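Side-chain contact in aq_2013 protein (Aquifex aeolicus, PDB 2P6C), which is of unknown function, belongs to the uncharacterised YjbQ (UPF0047) family and assembles as a trimer: residues K26-E31 with V130-I135. Sequence-based numbering, arbitrary orientation.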
# COMPACT_ATOMS: atom_id res chain seq x y z
N LYS A 26 -11.91 -7.06 13.98
CA LYS A 26 -13.36 -7.22 13.96
C LYS A 26 -13.93 -6.74 15.29
O LYS A 26 -14.98 -6.11 15.34
CB LYS A 26 -13.74 -8.68 13.74
CG LYS A 26 -13.54 -9.17 12.31
CD LYS A 26 -14.27 -10.49 12.09
CE LYS A 26 -14.23 -10.88 10.63
NZ LYS A 26 -15.25 -11.92 10.33
N LYS A 27 -13.22 -7.03 16.38
CA LYS A 27 -13.67 -6.59 17.69
C LYS A 27 -13.71 -5.08 17.73
O LYS A 27 -14.60 -4.48 18.31
CB LYS A 27 -12.68 -7.05 18.75
CG LYS A 27 -13.26 -6.93 20.15
CD LYS A 27 -12.24 -7.27 21.24
CE LYS A 27 -12.79 -7.05 22.65
NZ LYS A 27 -11.81 -7.52 23.63
N ALA A 28 -12.71 -4.46 17.11
CA ALA A 28 -12.63 -3.01 17.09
C ALA A 28 -13.76 -2.43 16.25
O ALA A 28 -14.36 -1.41 16.62
CB ALA A 28 -11.29 -2.56 16.56
N VAL A 29 -14.06 -3.07 15.12
CA VAL A 29 -15.13 -2.59 14.25
C VAL A 29 -16.46 -2.62 14.98
O VAL A 29 -17.29 -1.73 14.86
CB VAL A 29 -15.23 -3.47 12.99
CG1 VAL A 29 -16.62 -3.34 12.37
CG2 VAL A 29 -14.18 -3.04 11.98
N GLU A 30 -16.68 -3.65 15.79
CA GLU A 30 -17.91 -3.74 16.56
C GLU A 30 -18.04 -2.62 17.61
O GLU A 30 -19.05 -1.98 17.71
CB GLU A 30 -18.03 -5.13 17.22
CG GLU A 30 -19.31 -5.24 18.07
CD GLU A 30 -19.69 -6.69 18.39
OE1 GLU A 30 -18.90 -7.61 18.08
OE2 GLU A 30 -20.78 -6.88 18.94
N GLU A 31 -16.94 -2.45 18.40
CA GLU A 31 -16.81 -1.41 19.44
C GLU A 31 -17.05 0.03 18.89
O GLU A 31 -17.35 0.96 19.62
CB GLU A 31 -15.42 -1.55 20.10
CG GLU A 31 -15.23 -2.88 20.89
CD GLU A 31 -13.81 -3.03 21.43
OE1 GLU A 31 -12.94 -2.27 21.01
OE2 GLU A 31 -13.58 -3.91 22.26
N VAL A 130 0.38 -1.91 16.71
CA VAL A 130 -0.38 -1.79 15.48
C VAL A 130 -1.53 -0.85 15.81
O VAL A 130 -2.13 -1.00 16.87
CB VAL A 130 -0.97 -3.15 15.09
CG1 VAL A 130 -2.13 -2.93 14.12
CG2 VAL A 130 0.07 -4.06 14.43
N VAL A 131 -1.78 0.16 14.94
CA VAL A 131 -2.95 1.06 15.15
C VAL A 131 -4.10 0.67 14.27
O VAL A 131 -3.92 0.27 13.12
CB VAL A 131 -2.59 2.58 14.96
CG1 VAL A 131 -1.97 2.85 13.59
CG2 VAL A 131 -3.85 3.42 15.09
N ILE A 132 -5.30 0.71 14.90
CA ILE A 132 -6.56 0.55 14.18
C ILE A 132 -7.30 1.87 14.25
O ILE A 132 -7.62 2.36 15.30
CB ILE A 132 -7.44 -0.51 14.85
CG1 ILE A 132 -6.75 -1.88 14.82
CG2 ILE A 132 -8.77 -0.65 14.07
CD1 ILE A 132 -7.42 -2.90 15.73
N LYS A 133 -7.52 2.47 13.07
CA LYS A 133 -8.22 3.72 13.07
C LYS A 133 -9.43 3.62 12.15
O LYS A 133 -9.32 3.33 10.96
CB LYS A 133 -7.27 4.80 12.55
CG LYS A 133 -7.84 6.21 12.74
CD LYS A 133 -7.92 6.60 14.22
CE LYS A 133 -7.88 8.12 14.42
NZ LYS A 133 -7.47 8.43 15.79
N ILE A 134 -10.61 3.81 12.79
CA ILE A 134 -11.88 3.70 12.08
C ILE A 134 -12.61 5.03 12.03
O ILE A 134 -12.67 5.77 13.00
CB ILE A 134 -12.76 2.69 12.83
CG1 ILE A 134 -12.10 1.30 12.72
CG2 ILE A 134 -14.14 2.64 12.15
CD1 ILE A 134 -12.71 0.15 13.56
N ILE A 135 -13.17 5.36 10.85
CA ILE A 135 -14.00 6.59 10.65
C ILE A 135 -15.18 6.18 9.79
O ILE A 135 -15.09 5.31 8.94
CB ILE A 135 -13.26 7.83 10.08
CG1 ILE A 135 -12.71 7.56 8.65
CG2 ILE A 135 -12.06 8.28 10.97
CD1 ILE A 135 -12.21 8.79 7.82
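Ala-28 and Val-29 of helix segment 26-31 rest on Ile-132 and Ile-134 of strand segment 130-135, the two axes coming within 9.5 Å and running in roughly the same direction, 35° apart. Strand 128-136 lies inside an antiparallel sheet, between strands 2-10 and 37-43, and alternate residues present their side chains to the helix. Ala-28 points its methyl at the sheet; so small a side chain suits a place where its CA lies 7.6 Å from the CA of Ile-132. Its CB meets both branches of Ile-132, standing 4.0 Å from the terminal CD1 and equally far from CG2. A chi1 of -62° sets CG1 of Ile-132 beside the backbone N and CG2 beside the carbonyl carbon, and in this setting both branches come to the alanine methyl. Ile-134, in nearly the same conformation, lays CD1 against the helix backbone, 3.7 Å from CA of Val-29 and 3.8 Å from the carbonyl O of Ala-28. The same methyl lies 3.9 Å from CG2 of Val-29, the branch beside that residue's backbone N, and the two side chains cross at about a right angle. Both are apolar, as befits a buried site. Around them, Ile-104 packs on both Val-29 and Ile-134, Cys-39 touches the two isoleucines, and Tyr-4 flanks Ala-28. On the sheet's other face, Lys-133 forms a salt bridge with Glu-36 of the second subunit, so the strand serves the trimer interface and the helix-covered core at once. No hydrogen bond joins helix to strand here: the contact is apolar burial, which adds to the packing of helix 22-32 on the sheet alongside neighbours such as Ile-104 but sets little directional constraint of its own.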